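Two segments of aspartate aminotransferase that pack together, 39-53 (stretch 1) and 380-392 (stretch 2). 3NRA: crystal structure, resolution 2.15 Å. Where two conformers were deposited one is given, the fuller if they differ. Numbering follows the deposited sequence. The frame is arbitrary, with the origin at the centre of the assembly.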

# COMPACT_ATOMS: atom_id res chain seq x y z
N GLY B 39 -2.18 -11.46 36.23
CA GLY B 39 -1.60 -10.13 35.93
C GLY B 39 -2.17 -9.55 34.64
O GLY B 39 -2.79 -10.26 33.86
N ARG B 40 -1.95 -8.25 34.41
CA ARG B 40 -2.50 -7.59 33.22
C ARG B 40 -1.78 -8.11 31.97
O ARG B 40 -0.57 -8.10 31.92
N PRO B 41 -2.55 -8.60 30.96
CA PRO B 41 -1.92 -9.04 29.72
C PRO B 41 -1.15 -7.93 29.04
O PRO B 41 -1.59 -6.79 29.04
N VAL B 42 -0.01 -8.27 28.45
CA VAL B 42 0.75 -7.32 27.65
C VAL B 42 1.06 -7.99 26.35
O VAL B 42 1.57 -9.11 26.31
N ASP B 43 0.72 -7.31 25.26
CA ASP B 43 1.08 -7.75 23.92
C ASP B 43 2.35 -7.00 23.48
O ASP B 43 2.27 -5.85 23.04
N PHE B 44 3.50 -7.65 23.61
CA PHE B 44 4.80 -7.04 23.24
C PHE B 44 5.09 -7.19 21.73
O PHE B 44 6.21 -6.87 21.28
N SER B 45 4.12 -7.68 20.94
CA SER B 45 4.36 -7.87 19.50
C SER B 45 4.46 -6.54 18.75
O SER B 45 5.15 -6.45 17.76
N HIS B 46 3.80 -5.49 19.26
CA HIS B 46 3.95 -4.14 18.71
C HIS B 46 3.72 -3.06 19.78
O HIS B 46 3.32 -3.36 20.92
N GLY B 47 3.97 -1.80 19.40
CA GLY B 47 3.83 -0.66 20.34
C GLY B 47 2.39 -0.36 20.78
O GLY B 47 1.43 -0.62 20.04
N ASP B 48 2.27 0.19 21.99
CA ASP B 48 0.99 0.52 22.59
C ASP B 48 0.84 2.01 22.42
O ASP B 48 1.55 2.78 23.06
N VAL B 49 -0.00 2.41 21.46
CA VAL B 49 -0.17 3.82 21.16
C VAL B 49 -1.23 4.47 22.09
O VAL B 49 -1.55 5.66 21.93
N ASP B 50 -1.76 3.69 23.06
CA ASP B 50 -2.50 4.26 24.20
C ASP B 50 -1.54 4.69 25.32
O ASP B 50 -1.69 5.73 25.89
N ALA B 51 -0.52 3.87 25.59
CA ALA B 51 0.49 4.20 26.62
C ALA B 51 1.40 5.33 26.17
O ALA B 51 1.83 6.14 26.98
N HIS B 52 1.73 5.35 24.89
CA HIS B 52 2.59 6.40 24.31
C HIS B 52 1.89 6.97 23.08
O HIS B 52 1.92 6.36 21.98
N GLU B 53 1.24 8.13 23.27
CA GLU B 53 0.23 8.61 22.32
C GLU B 53 0.83 9.13 21.01
O GLU B 53 1.99 9.56 20.98
N VAL B 380 13.44 -14.31 21.73
CA VAL B 380 12.14 -13.73 21.47
C VAL B 380 12.29 -12.20 21.42
O VAL B 380 13.20 -11.66 22.05
N ARG B 381 11.45 -11.54 20.62
CA ARG B 381 11.47 -10.08 20.55
C ARG B 381 10.33 -9.50 21.38
O ARG B 381 9.21 -10.01 21.35
N LEU B 382 10.65 -8.42 22.10
CA LEU B 382 9.68 -7.62 22.81
C LEU B 382 9.70 -6.24 22.24
O LEU B 382 10.75 -5.65 22.12
N ASN B 383 8.54 -5.69 21.92
CA ASN B 383 8.43 -4.25 21.74
C ASN B 383 8.01 -3.65 23.07
O ASN B 383 6.88 -3.85 23.52
N PHE B 384 8.91 -2.89 23.70
CA PHE B 384 8.66 -2.36 25.04
C PHE B 384 8.10 -0.94 25.08
O PHE B 384 8.05 -0.33 26.15
N SER B 385 7.60 -0.43 23.96
CA SER B 385 6.81 0.82 24.00
C SER B 385 5.41 0.49 24.53
O SER B 385 4.44 0.35 23.77
N GLN B 386 5.35 0.33 25.86
CA GLN B 386 4.21 -0.22 26.58
C GLN B 386 3.94 0.63 27.80
O GLN B 386 4.76 1.50 28.16
N ASP B 387 2.82 0.35 28.46
CA ASP B 387 2.61 0.84 29.82
C ASP B 387 3.78 0.34 30.70
O ASP B 387 4.08 -0.83 30.68
N HIS B 388 4.43 1.26 31.41
CA HIS B 388 5.66 0.98 32.18
C HIS B 388 5.45 -0.13 33.19
O HIS B 388 6.17 -1.10 33.21
N GLU B 389 4.50 0.05 34.08
CA GLU B 389 4.29 -0.90 35.15
C GLU B 389 3.79 -2.25 34.63
O GLU B 389 4.27 -3.29 35.08
N ALA B 390 2.84 -2.23 33.69
CA ALA B 390 2.34 -3.48 33.07
C ALA B 390 3.48 -4.25 32.38
O ALA B 390 3.61 -5.43 32.59
N ALA B 391 4.36 -3.53 31.70
CA ALA B 391 5.49 -4.14 31.00
C ALA B 391 6.46 -4.83 31.97
O ALA B 391 6.92 -5.93 31.71
N VAL B 392 6.76 -4.16 33.08
CA VAL B 392 7.69 -4.69 34.06
C VAL B 392 7.11 -5.95 34.74
O VAL B 392 7.78 -6.97 34.77

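Packing of segments 39-53 and 380-392 of aspartate aminotransferase, which bury 797 Å² between them. Phe44 (chi1 m) forms the apolar centre: Leu382 (m, p) covers one ring face, its CD2 3.8 Å from the Phe44 ring centroid and almost on the ring normal, a CH-pi contact, while Phe44 CE1 lies 4.1 Å from Ala391 CB. Val42 (t) points toward the helix and sets CG2 3.9 Å from Ala390 CB. The Phe44 backbone remains polar, its O accepting from Asn383 N at 2.7 Å. Gln386 starts away from the other stretch, but its m, m rotamer folds the amide back, so that NE2 donates to His46 O (2.9 Å) and, within its own stretch, to Asn383 O (2.9 Å). Asn383 (t) points in beside Gly47, which has no side chain; Asp48 N donates to Ser385 O at 2.8 Å. Ala51 CB rests 3.4 Å from Asp387 N, and His52 (m) reaches across with NE2 donating to Gln386 O at 2.6 Å. Asp48 (t) points inward; water 6 donates to its OD2 and to Gln386 OE1 and accepts from Asp387 N. Farther out, Arg381 NH2 makes a weak bond to Ser45 O (3.1 Å), and water 1 bridges Arg40 O and Ala390 O.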

# COMPACT_ATOMS: atom_id res chain seq x y z
CB ARG B 40 -2.34 -6.07 33.31
CG ARG B 40 -3.00 -5.30 32.14
CD ARG B 40 -2.83 -3.74 32.29
NE ARG B 40 -3.46 -3.22 33.52
CZ ARG B 40 -4.75 -2.85 33.65
NH1 ARG B 40 -5.61 -2.91 32.62
NH2 ARG B 40 -5.19 -2.41 34.84
CB PRO B 41 -3.12 -9.44 28.84
CG PRO B 41 -4.23 -9.65 29.75
CD PRO B 41 -3.99 -8.87 30.98
CB VAL B 42 2.05 -6.89 28.35
CG1 VAL B 42 2.84 -5.94 27.47
CG2 VAL B 42 1.72 -6.20 29.72
CB ASP B 43 -0.08 -7.45 22.96
CG ASP B 43 0.19 -7.92 21.53
OD1 ASP B 43 1.35 -8.32 21.21
OD2 ASP B 43 -0.74 -7.85 20.73
CB PHE B 44 5.97 -7.71 23.99
CG PHE B 44 6.03 -7.42 25.45
CD1 PHE B 44 6.42 -6.16 25.90
CD2 PHE B 44 5.83 -8.43 26.38
CE1 PHE B 44 6.57 -5.91 27.23
CE2 PHE B 44 5.93 -8.15 27.74
CZ PHE B 44 6.32 -6.89 28.16
CB SER B 45 3.30 -8.79 18.85
OG SER B 45 2.06 -8.15 18.73
CB HIS B 46 2.99 -3.93 17.53
CG HIS B 46 1.55 -4.08 17.89
ND1 HIS B 46 0.82 -3.05 18.43
CD2 HIS B 46 0.72 -5.15 17.83
CE1 HIS B 46 -0.41 -3.47 18.68
NE2 HIS B 46 -0.50 -4.74 18.33
CB ASP B 48 1.00 0.13 24.07
CG ASP B 48 -0.31 0.42 24.76
OD1 ASP B 48 -1.06 1.32 24.33
OD2 ASP B 48 -0.56 -0.24 25.79
CB VAL B 49 -0.51 4.07 19.67
CG1 VAL B 49 0.57 3.44 18.76
CG2 VAL B 49 -1.91 3.56 19.32
CB ASP B 50 -3.56 3.27 24.74
CG ASP B 50 -4.59 2.86 23.68
OD1 ASP B 50 -4.78 3.61 22.72
OD2 ASP B 50 -5.18 1.78 23.78
CB ALA B 51 1.34 2.96 26.96
CB HIS B 52 3.97 5.81 24.00
CG HIS B 52 4.56 5.05 25.14
ND1 HIS B 52 5.19 5.66 26.20
CD2 HIS B 52 4.52 3.73 25.45
CE1 HIS B 52 5.57 4.75 27.08
NE2 HIS B 52 5.16 3.57 26.65
CB GLU B 53 -0.66 9.69 22.96
CG GLU B 53 -1.56 9.17 24.12
CD GLU B 53 -2.80 10.02 24.40
OE1 GLU B 53 -3.13 10.93 23.60
OE2 GLU B 53 -3.46 9.74 25.39
CB VAL B 380 11.09 -14.10 22.56
CG1 VAL B 380 10.84 -15.64 22.57
CG2 VAL B 380 11.53 -13.58 23.98
CB ARG B 381 11.36 -9.59 19.11
CG ARG B 381 11.86 -8.17 18.94
CD ARG B 381 11.43 -7.55 17.67
NE ARG B 381 9.96 -7.42 17.61
CZ ARG B 381 9.27 -7.13 16.51
NH1 ARG B 381 9.88 -6.86 15.37
NH2 ARG B 381 7.93 -7.04 16.58
CB LEU B 382 10.04 -7.55 24.28
CG LEU B 382 9.66 -8.76 25.15
CD1 LEU B 382 10.52 -9.95 24.81
CD2 LEU B 382 9.78 -8.42 26.65
CB ASN B 383 7.42 -3.90 20.61
CG ASN B 383 7.30 -2.39 20.37
OD1 ASN B 383 7.28 -1.60 21.32
ND2 ASN B 383 7.19 -1.98 19.10
CB PHE B 384 9.92 -2.51 25.95
CG PHE B 384 11.13 -1.73 25.50
CD1 PHE B 384 11.32 -0.41 25.91
CD2 PHE B 384 12.12 -2.34 24.73
CE1 PHE B 384 12.47 0.31 25.52
CE2 PHE B 384 13.24 -1.65 24.36
CZ PHE B 384 13.42 -0.30 24.76
CB SER B 385 6.77 1.51 22.65
OG SER B 385 6.15 2.78 22.77
CB GLN B 386 4.50 -1.64 27.05
CG GLN B 386 4.87 -2.65 25.93
CD GLN B 386 3.73 -2.91 24.97
OE1 GLN B 386 2.52 -2.77 25.33
NE2 GLN B 386 4.09 -3.27 23.72
CB ASP B 387 1.28 0.34 30.38
CG ASP B 387 1.06 0.77 31.84
OD1 ASP B 387 0.52 1.88 32.06
OD2 ASP B 387 1.40 -0.01 32.76
CB HIS B 388 6.14 2.24 32.91
CG HIS B 388 7.49 2.11 33.56
ND1 HIS B 388 8.53 2.96 33.28
CD2 HIS B 388 7.96 1.23 34.48
CE1 HIS B 388 9.59 2.61 33.98
NE2 HIS B 388 9.27 1.57 34.73
CB GLU B 389 3.33 -0.33 36.19
CG GLU B 389 3.95 0.86 36.95
CD GLU B 389 3.11 1.31 38.12
OE1 GLU B 389 1.92 0.88 38.21
OE2 GLU B 389 3.63 2.09 38.96
CB ALA B 390 1.23 -3.19 32.11
CB ALA B 391 6.24 -3.08 30.16
CB VAL B 392 8.05 -3.62 35.12
CG1 VAL B 392 8.75 -4.25 36.30
CG2 VAL B 392 8.93 -2.50 34.47
O HOH W 1 1.38 -6.98 33.44
O HOH W 2 0.19 -4.68 25.06
O HOH W 3 7.90 -7.98 19.43
O HOH W 4 6.64 -3.55 16.53
O HOH W 5 3.90 3.25 21.45
O HOH W 6 1.04 -1.62 27.17